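Local coordinates for protein OBCA, Oxalate Biosynthetic Component A (PDB 4NNC) that is a bacterial oxalate-biosynthesis component built around a TIM-barrel domain, modelled with the ligand 2KQ, an oxalate ion and cobalt, at residues A[347-352]-A[373-378]; A[377-382]-A[448-453]. All coordinates share one frame; numbering follows the deposited sequence.

In the fold
Both interactions lie in one sheet, that of the TIM-barrel domain, where strand 373-378 sits between its parallel neighbours 344-349 and 444-449. Interaction 1 joins it to 344-349, the strand just before it along the chain. Interaction 2 begins where that pairing ends, sharing L377 and V378, and joins the strand's end and the following turn to 444-449, reached after 65 intervening residues that include helices 401-411 and 416-440. The contact centres are 11 Å apart, and M376 SD packs against the backbone of I448 and L449. Both touch 2KQ: interaction 1 near its sulfur and butanoic acid end, interaction 2 along its arm towards the diphosphate.

Interaction 1. Residues A[347-352]-A[373-378]; sequences VEVFNH and VLFMLV. With 2KQ ((3S)-3-[2-[3-[[(2R)-4-[[[(2R,3S,4R,5R)-5-(6-aminopurin-9-yl)-4-oxidanyl-3-phosphonooxy-oxolan-2-yl]methoxy-oxidanyl-phosphoryl]oxy-oxidanyl-phosphoryl]oxy-3,3-dimethyl-2-oxidanyl-butanoyl]amino]propanoylamino]ethylsulfanyl]-3-oxidanyl-butanoic acid), chain D.
The carbonyl oxygen V347 O is gripped twice from the neighbouring strand 373-378: M376 N donates a hydrogen bond of 2.8 Å to it, and the CA-H of F375 makes a longer contact, CA to V347 O 3.4 Å. Bonds from V347 N to L374 O, from V349 N to M376 O and from V378 N to V349 O complete the parallel pairing. V347 and F375 lie side by side, with V347 CB 3.5 Å from F375 CD1, while V349 CG2 comes to the edge of the same ring. V347, V349, F375 and L377 share one face of the sheet; F375 and L377 rest on L437 of helix 416-440, V347 on L366 of helix 363-368.

On the other face, E348 bends back at chi2 (-59°), which carries its carboxylate beside M376, OE1 lying 3.2 Å from M376 CB. The same OE1 also lies near C50 of 2KQ, at a distance (3.0 Å) short enough to be doubtful in detail. Beyond the last bridge, V378 CG2 sits over the centre of one face of the F350 ring in a CH-pi contact, 4.1 Å from the centroid. F350 CZ is 3.4 Å from the sulfur S48 of 2KQ, and an oxalate ion also touches this side chain. N351 then turns the chain into helix 352-359 as its N-cap, OD1 accepting a hydrogen bond from I354 N. Helices 352-359 and 363-368 link the two strands, so the arrangement is a beta-alpha-beta crossover of a TIM barrel, with the ligand site at the C-terminal ends of its parallel strands.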
loop_
_atom_site.group_PDB
_atom_site.type_symbol
_atom_site.label_atom_id
_atom_site.label_comp_id
_atom_site.label_asym_id
_atom_site.label_seq_id
_atom_site.Cartn_x
_atom_site.Cartn_y
_atom_site.Cartn_z
ATOM N N VAL A 347 17.245 1.005 -8.118
ATOM C CA VAL A 347 16.639 0.707 -9.410
ATOM C C VAL A 347 15.302 -0.015 -9.182
ATOM O O VAL A 347 15.282 -1.126 -8.649
ATOM C CB VAL A 347 17.581 -0.145 -10.318
ATOM C CG1 VAL A 347 16.914 -0.448 -11.658
ATOM C CG2 VAL A 347 18.898 0.581 -10.555
ATOM N N GLU A 348 14.190 0.618 -9.563
ATOM C CA GLU A 348 12.882 -0.034 -9.445
ATOM C C GLU A 348 12.606 -0.871 -10.696
ATOM O O GLU A 348 12.348 -0.348 -11.786
ATOM C CB GLU A 348 11.761 0.981 -9.206
ATOM C CG GLU A 348 12.071 2.025 -8.116
ATOM C CD GLU A 348 12.353 1.403 -6.739
ATOM O OE1 GLU A 348 11.869 0.276 -6.456
ATOM O OE2 GLU A 348 13.065 2.040 -5.930
ATOM N N VAL A 349 12.695 -2.182 -10.546
ATOM C CA VAL A 349 12.552 -3.048 -11.697
ATOM C C VAL A 349 11.072 -3.319 -11.891
ATOM O O VAL A 349 10.521 -4.277 -11.338
ATOM C CB VAL A 349 13.351 -4.360 -11.522
ATOM C CG1 VAL A 349 13.398 -5.116 -12.831
ATOM C CG2 VAL A 349 14.760 -4.046 -11.027
ATOM N N PHE A 350 10.422 -2.450 -12.658
ATOM C CA PHE A 350 8.995 -2.592 -12.904
ATOM C C PHE A 350 8.783 -3.553 -14.055
ATOM O O PHE A 350 7.754 -4.223 -14.127
ATOM C CB PHE A 350 8.360 -1.256 -13.299
ATOM C CG PHE A 350 8.074 -0.323 -12.149
ATOM C CD1 PHE A 350 8.963 0.700 -11.841
ATOM C CD2 PHE A 350 6.889 -0.416 -11.430
ATOM C CE1 PHE A 350 8.701 1.593 -10.818
ATOM C CE2 PHE A 350 6.617 0.474 -10.387
ATOM C CZ PHE A 350 7.525 1.486 -10.083
ATOM N N ASN A 351 9.751 -3.623 -14.967
ATOM C CA ASN A 351 9.506 -4.295 -16.243
ATOM C C ASN A 351 10.769 -4.753 -16.949
ATOM O O ASN A 351 11.880 -4.456 -16.503
ATOM C CB ASN A 351 8.638 -3.397 -17.159
ATOM C CG ASN A 351 9.206 -1.974 -17.332
ATOM O OD1 ASN A 351 10.410 -1.787 -17.584
ATOM N ND2 ASN A 351 8.335 -0.967 -17.203
ATOM N N HIS A 352 10.606 -5.461 -18.062
ATOM C CA HIS A 352 11.759 -6.014 -18.770
ATOM C C HIS A 352 12.559 -4.938 -19.456
ATOM O O HIS A 352 13.774 -5.062 -19.583
ATOM C CB HIS A 352 11.335 -7.099 -19.760
ATOM C CG HIS A 352 11.083 -8.415 -19.104
ATOM N ND1 HIS A 352 12.107 -9.259 -18.732
ATOM C CD2 HIS A 352 9.936 -9.016 -18.712
ATOM C CE1 HIS A 352 11.600 -10.334 -18.154
ATOM N NE2 HIS A 352 10.284 -10.211 -18.125
ATOM N N VAL A 373 25.157 -1.997 -6.292
ATOM C CA VAL A 373 24.018 -1.401 -6.972
ATOM C C VAL A 373 22.741 -2.014 -6.410
ATOM O O VAL A 373 22.655 -3.236 -6.242
ATOM C CB VAL A 373 24.075 -1.643 -8.486
ATOM C CG1 VAL A 373 22.967 -0.862 -9.184
ATOM C CG2 VAL A 373 25.449 -1.246 -9.024
ATOM N N LEU A 374 21.756 -1.169 -6.113
ATOM C CA LEU A 374 20.531 -1.621 -5.455
ATOM C C LEU A 374 19.361 -1.815 -6.428
ATOM O O LEU A 374 19.124 -0.979 -7.315
ATOM C CB LEU A 374 20.122 -0.631 -4.357
ATOM C CG LEU A 374 21.162 -0.220 -3.312
ATOM C CD1 LEU A 374 20.535 0.734 -2.285
ATOM C CD2 LEU A 374 21.773 -1.441 -2.613
ATOM N N PHE A 375 18.614 -2.901 -6.245
ATOM C CA PHE A 375 17.498 -3.206 -7.138
ATOM C C PHE A 375 16.293 -3.614 -6.306
ATOM O O PHE A 375 16.439 -4.261 -5.258
ATOM C CB PHE A 375 17.847 -4.356 -8.102
ATOM C CG PHE A 375 18.966 -4.041 -9.059
ATOM C CD1 PHE A 375 18.690 -3.511 -10.319
ATOM C CD2 PHE A 375 20.298 -4.276 -8.708
ATOM C CE1 PHE A 375 19.728 -3.206 -11.222
ATOM C CE2 PHE A 375 21.337 -3.982 -9.608
ATOM C CZ PHE A 375 21.045 -3.442 -10.858
ATOM N N MET A 376 15.107 -3.241 -6.767
ATOM C CA MET A 376 13.873 -3.692 -6.129
ATOM C C MET A 376 13.023 -4.321 -7.202
ATOM O O MET A 376 12.654 -3.641 -8.154
ATOM C CB MET A 376 13.122 -2.513 -5.500
ATOM C CG MET A 376 11.747 -2.870 -4.902
ATOM S SD MET A 376 11.858 -4.007 -3.483
ATOM C CE MET A 376 12.649 -2.930 -2.288
ATOM N N LEU A 377 12.722 -5.612 -7.068
ATOM C CA LEU A 377 11.873 -6.291 -8.046
ATOM C C LEU A 377 10.411 -5.964 -7.757
ATOM O O LEU A 377 9.868 -6.378 -6.733
ATOM C CB LEU A 377 12.082 -7.816 -8.006
ATOM C CG LEU A 377 13.497 -8.345 -8.255
ATOM C CD1 LEU A 377 13.559 -9.872 -8.107
ATOM C CD2 LEU A 377 13.990 -7.935 -9.633
ATOM N N VAL A 378 9.769 -5.213 -8.646
ATOM C CA VAL A 378 8.364 -4.883 -8.456
ATOM C C VAL A 378 7.528 -6.020 -9.022
ATOM O O VAL A 378 6.868 -5.876 -10.051
ATOM C CB VAL A 378 7.996 -3.540 -9.121
ATOM C CG1 VAL A 378 6.579 -3.108 -8.733
ATOM C CG2 VAL A 378 9.028 -2.460 -8.741
HETATM C C01 2KQ D . -3.824 -0.497 -3.470
HETATM C C02 2KQ D . -3.263 -1.669 -2.649
HETATM C C03 2KQ D . -2.053 -1.158 -1.721
HETATM C C04 2KQ D . -4.404 -2.243 -1.799
HETATM O O05 2KQ D . -3.897 -3.330 -1.059
HETATM P P06 2KQ D . -4.863 -4.500 -0.573
HETATM O O07 2KQ D . -4.228 -5.180 0.628
HETATM O O08 2KQ D . -6.215 -3.945 -0.158
HETATM O O09 2KQ D . -5.004 -5.550 -1.760
HETATM P P10 2KQ D . -6.090 -5.561 -2.942
HETATM O O11 2KQ D . -5.660 -6.516 -4.021
HETATM O O12 2KQ D . -6.185 -4.180 -3.545
HETATM O O13 2KQ D . -7.525 -6.001 -2.371
HETATM C C14 2KQ D . -8.673 -5.972 -3.234
HETATM C C15 2KQ D . -9.780 -6.737 -2.644
HETATM O O16 2KQ D . -9.320 -8.067 -2.166
HETATM C C17 2KQ D . -9.497 -8.108 -0.743
HETATM N N18 2KQ D . -8.344 -8.721 -0.179
HETATM C C19 2KQ D . -7.144 -8.158 0.046
HETATM N N20 2KQ D . -6.312 -9.082 0.577
HETATM C C21 2KQ D . -6.985 -10.258 0.690
HETATM C C22 2KQ D . -6.657 -11.545 1.161
HETATM N N23 2KQ D . -5.325 -11.838 1.672
HETATM N N24 2KQ D . -7.599 -12.505 1.128
HETATM C C25 2KQ D . -8.837 -12.243 0.640
HETATM N N26 2KQ D . -9.186 -11.028 0.193
HETATM C C27 2KQ D . -8.268 -10.026 0.209
HETATM C C28 2KQ D . -9.716 -6.722 -0.293
HETATM O O29 2KQ D . -10.600 -6.667 0.827
HETATM C C30 2KQ D . -10.356 -6.060 -1.442
HETATM O O31 2KQ D . -11.783 -6.273 -1.389
HETATM P P32 2KQ D . -12.741 -5.764 -2.619
HETATM O O33 2KQ D . -12.442 -6.541 -3.909
HETATM O O34 2KQ D . -14.201 -5.933 -2.248
HETATM O O35 2KQ D . -12.467 -4.302 -2.854
HETATM C C36 2KQ D . -2.842 -2.815 -3.626
HETATM O O37 2KQ D . -3.939 -3.202 -4.340
HETATM C C38 2KQ D . -1.733 -2.450 -4.627
HETATM O O39 2KQ D . -1.922 -1.704 -5.582
HETATM N N40 2KQ D . -0.422 -3.060 -4.452
HETATM C C41 2KQ D . 0.574 -2.734 -5.417
HETATM C C42 2KQ D . 1.423 -1.559 -4.946
HETATM C C43 2KQ D . 2.547 -1.161 -5.929
HETATM O O44 2KQ D . 2.316 -0.951 -7.121
HETATM N N45 2KQ D . 3.888 -1.067 -5.419
HETATM C C46 2KQ D . 4.913 -0.702 -6.350
HETATM C C47 2KQ D . 5.693 0.485 -5.829
HETATM S S48 2KQ D . 7.189 0.757 -6.767
HETATM C C49 2KQ D . 8.178 1.991 -5.946
HETATM C C50 2KQ D . 9.304 1.283 -5.402
HETATM O O51 2KQ D . 7.478 2.571 -4.864
HETATM C C52 2KQ D . 8.756 3.018 -6.968
HETATM C C53 2KQ D . 8.801 4.467 -6.590
HETATM O O54 2KQ D . 8.344 4.873 -5.481
HETATM O O55 2KQ D . 9.314 5.279 -7.405
#

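Interaction 2. Residues A[377-382]-A[448-453]; sequences LVAGVD and ILLPGP. With 2KQ ((3S)-3-[2-[3-[[(2R)-4-[[[(2R,3S,4R,5R)-5-(6-aminopurin-9-yl)-4-oxidanyl-3-phosphonooxy-oxolan-2-yl]methoxy-oxidanyl-phosphoryl]oxy-oxidanyl-phosphoryl]oxy-3,3-dimethyl-2-oxidanyl-butanoyl]amino]propanoylamino]ethylsulfanyl]-3-oxidanyl-butanoic acid), chain D.
L449 has an unusual pair of torsions for a strand leucine: chi1 of 67° tucks CG in between its own backbone N and carbonyl carbon, and chi2 of 77° turns the isopropyl end so that CD1 meets V378 and CD2 the ligand. CD1 reaches V378 CG1 at 3.8 Å, the two side chains running side by side, while CD2 lies 4.0 Å from C46 of 2KQ. Between the backbones, L449 N donates an almost straight hydrogen bond (175°) to L377 O, 3.1 Å long. The next link is looser, since A379 N makes only a weak bond to L449 O and another weak one to L377 O within its own segment. The pairing is weaker beyond L377 and I448, and loop follows on both chain segments.

A379 CB fills the angle between two side chains of the partner segment, 3.6 Å from L450 CD2 and 4.1 Å from I448 CD1. I448 and A379 both also rest on L430 of helix 416-440. From V378 to V381 the chain makes a type II turn, with G380 in the positive-phi conformation that glycine favours. P451 packs closely against this turn: its CD is 3.2 Å from A379 O, and its CG faces G380 O.

P451 also touches the ligand, with CB 3.6 Å from the amide nitrogen N40 of 2KQ. Further along, P453 CG approaches the diphosphate oxygen O11 at 3.1 Å, and V381 CG2 lies near the amide oxygen O44 of the arm. At the end of segment 377-382, D382 is held by a salt bridge to R404. The whole is a TIM-barrel ligand site, in which loops leaving the C-terminal ends of adjacent parallel strands lie along an extended ligand.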
loop_
_atom_site.group_PDB
_atom_site.type_symbol
_atom_site.label_atom_id
_atom_site.label_comp_id
_atom_site.label_asym_id
_atom_site.label_seq_id
_atom_site.Cartn_x
_atom_site.Cartn_y
_atom_site.Cartn_z
ATOM N N LEU A 377 12.722 -5.612 -7.068
ATOM C CA LEU A 377 11.873 -6.291 -8.046
ATOM C C LEU A 377 10.411 -5.964 -7.757
ATOM O O LEU A 377 9.868 -6.378 -6.733
ATOM C CB LEU A 377 12.082 -7.816 -8.006
ATOM C CG LEU A 377 13.497 -8.345 -8.255
ATOM C CD1 LEU A 377 13.559 -9.872 -8.107
ATOM C CD2 LEU A 377 13.990 -7.935 -9.633
ATOM N N VAL A 378 9.769 -5.213 -8.646
ATOM C CA VAL A 378 8.364 -4.883 -8.456
ATOM C C VAL A 378 7.528 -6.020 -9.022
ATOM O O VAL A 378 6.868 -5.876 -10.051
ATOM C CB VAL A 378 7.996 -3.540 -9.121
ATOM C CG1 VAL A 378 6.579 -3.108 -8.733
ATOM C CG2 VAL A 378 9.028 -2.460 -8.741
ATOM N N ALA A 379 7.573 -7.162 -8.344
ATOM C CA ALA A 379 6.930 -8.371 -8.838
ATOM C C ALA A 379 5.421 -8.319 -8.630
ATOM O O ALA A 379 4.950 -7.702 -7.669
ATOM C CB ALA A 379 7.521 -9.592 -8.154
ATOM N N GLY A 380 4.669 -8.950 -9.537
ATOM C CA GLY A 380 3.230 -9.110 -9.381
ATOM C C GLY A 380 2.353 -7.951 -9.837
ATOM O O GLY A 380 1.111 -8.038 -9.772
ATOM N N VAL A 381 2.979 -6.856 -10.268
ATOM C CA VAL A 381 2.223 -5.704 -10.765
ATOM C C VAL A 381 2.283 -5.719 -12.299
ATOM O O VAL A 381 3.373 -5.607 -12.879
ATOM C CB VAL A 381 2.792 -4.387 -10.197
ATOM C CG1 VAL A 381 2.031 -3.193 -10.728
ATOM C CG2 VAL A 381 2.753 -4.400 -8.662
ATOM N N ASP A 382 1.135 -5.906 -12.954
ATOM C CA ASP A 382 1.105 -6.043 -14.420
ATOM C C ASP A 382 1.556 -4.750 -15.132
ATOM O O ASP A 382 1.115 -3.647 -14.783
ATOM C CB ASP A 382 -0.293 -6.447 -14.925
ATOM C CG ASP A 382 -0.832 -7.726 -14.263
ATOM O OD1 ASP A 382 -0.051 -8.493 -13.652
ATOM O OD2 ASP A 382 -2.054 -7.973 -14.373
ATOM N N ILE A 448 12.708 -7.722 -3.037
ATOM C CA ILE A 448 11.432 -7.994 -3.692
ATOM C C ILE A 448 10.252 -7.387 -2.933
ATOM O O ILE A 448 10.234 -7.369 -1.699
ATOM C CB ILE A 448 11.191 -9.525 -3.871
ATOM C CG1 ILE A 448 9.924 -9.793 -4.691
ATOM C CG2 ILE A 448 11.128 -10.233 -2.519
ATOM C CD1 ILE A 448 9.861 -11.227 -5.242
ATOM N N LEU A 449 9.272 -6.893 -3.685
ATOM C CA LEU A 449 7.989 -6.513 -3.123
ATOM C C LEU A 449 6.936 -7.329 -3.855
ATOM O O LEU A 449 7.193 -7.839 -4.947
ATOM C CB LEU A 449 7.719 -5.012 -3.324
ATOM C CG LEU A 449 7.502 -4.412 -4.726
ATOM C CD1 LEU A 449 6.110 -4.674 -5.321
ATOM C CD2 LEU A 449 7.768 -2.897 -4.696
ATOM N N LEU A 450 5.748 -7.419 -3.273
ATOM C CA LEU A 450 4.603 -8.029 -3.927
ATOM C C LEU A 450 3.346 -7.291 -3.487
ATOM O O LEU A 450 3.265 -6.829 -2.352
ATOM C CB LEU A 450 4.495 -9.515 -3.556
ATOM C CG LEU A 450 5.426 -10.496 -4.275
ATOM C CD1 LEU A 450 5.384 -11.878 -3.614
ATOM C CD2 LEU A 450 5.027 -10.579 -5.743
ATOM N N PRO A 451 2.357 -7.186 -4.382
ATOM C CA PRO A 451 1.082 -6.535 -4.058
ATOM C C PRO A 451 0.263 -7.372 -3.071
ATOM O O PRO A 451 0.270 -8.602 -3.182
ATOM C CB PRO A 451 0.378 -6.462 -5.415
ATOM C CG PRO A 451 0.938 -7.607 -6.188
ATOM C CD PRO A 451 2.380 -7.710 -5.761
ATOM N N GLY A 452 -0.413 -6.700 -2.136
ATOM C CA GLY A 452 -1.148 -7.300 -1.023
ATOM C C GLY A 452 -1.485 -8.782 -0.989
ATOM O O GLY A 452 -0.874 -9.540 -0.252
ATOM N N PRO A 453 -2.466 -9.204 -1.797
ATOM C CA PRO A 453 -2.937 -10.592 -1.843
ATOM C C PRO A 453 -1.902 -11.575 -2.350
ATOM O O PRO A 453 -2.315 -12.697 -2.617
ATOM C CB PRO A 453 -4.083 -10.546 -2.861
ATOM C CG PRO A 453 -4.492 -9.113 -2.921
ATOM C CD PRO A 453 -3.233 -8.333 -2.703
HETATM C C01 2KQ D . -3.824 -0.497 -3.470
HETATM C C02 2KQ D . -3.263 -1.669 -2.649
HETATM C C03 2KQ D . -2.053 -1.158 -1.721
HETATM C C04 2KQ D . -4.404 -2.243 -1.799
HETATM O O05 2KQ D . -3.897 -3.330 -1.059
HETATM P P06 2KQ D . -4.863 -4.500 -0.573
HETATM O O07 2KQ D . -4.228 -5.180 0.628
HETATM O O08 2KQ D . -6.215 -3.945 -0.158
HETATM O O09 2KQ D . -5.004 -5.550 -1.760
HETATM P P10 2KQ D . -6.090 -5.561 -2.942
HETATM O O11 2KQ D . -5.660 -6.516 -4.021
HETATM O O12 2KQ D . -6.185 -4.180 -3.545
HETATM O O13 2KQ D . -7.525 -6.001 -2.371
HETATM C C14 2KQ D . -8.673 -5.972 -3.234
HETATM C C15 2KQ D . -9.780 -6.737 -2.644
HETATM O O16 2KQ D . -9.320 -8.067 -2.166
HETATM C C17 2KQ D . -9.497 -8.108 -0.743
HETATM N N18 2KQ D . -8.344 -8.721 -0.179
HETATM C C19 2KQ D . -7.144 -8.158 0.046
HETATM N N20 2KQ D . -6.312 -9.082 0.577
HETATM C C21 2KQ D . -6.985 -10.258 0.690
HETATM C C22 2KQ D . -6.657 -11.545 1.161
HETATM N N23 2KQ D . -5.325 -11.838 1.672
HETATM N N24 2KQ D . -7.599 -12.505 1.128
HETATM C C25 2KQ D . -8.837 -12.243 0.640
HETATM N N26 2KQ D . -9.186 -11.028 0.193
HETATM C C27 2KQ D . -8.268 -10.026 0.209
HETATM C C28 2KQ D . -9.716 -6.722 -0.293
HETATM O O29 2KQ D . -10.600 -6.667 0.827
HETATM C C30 2KQ D . -10.356 -6.060 -1.442
HETATM O O31 2KQ D . -11.783 -6.273 -1.389
HETATM P P32 2KQ D . -12.741 -5.764 -2.619
HETATM O O33 2KQ D . -12.442 -6.541 -3.909
HETATM O O34 2KQ D . -14.201 -5.933 -2.248
HETATM O O35 2KQ D . -12.467 -4.302 -2.854
HETATM C C36 2KQ D . -2.842 -2.815 -3.626
HETATM O O37 2KQ D . -3.939 -3.202 -4.340
HETATM C C38 2KQ D . -1.733 -2.450 -4.627
HETATM O O39 2KQ D . -1.922 -1.704 -5.582
HETATM N N40 2KQ D . -0.422 -3.060 -4.452
HETATM C C41 2KQ D . 0.574 -2.734 -5.417
HETATM C C42 2KQ D . 1.423 -1.559 -4.946
HETATM C C43 2KQ D . 2.547 -1.161 -5.929
HETATM O O44 2KQ D . 2.316 -0.951 -7.121
HETATM N N45 2KQ D . 3.888 -1.067 -5.419
HETATM C C46 2KQ D . 4.913 -0.702 -6.350
HETATM C C47 2KQ D . 5.693 0.485 -5.829
HETATM S S48 2KQ D . 7.189 0.757 -6.767
HETATM C C49 2KQ D . 8.178 1.991 -5.946
HETATM C C50 2KQ D . 9.304 1.283 -5.402
HETATM O O51 2KQ D . 7.478 2.571 -4.864
HETATM C C52 2KQ D . 8.756 3.018 -6.968
HETATM C C53 2KQ D . 8.801 4.467 -6.590
HETATM O O54 2KQ D . 8.344 4.873 -5.481
HETATM O O55 2KQ D . 9.314 5.279 -7.405
#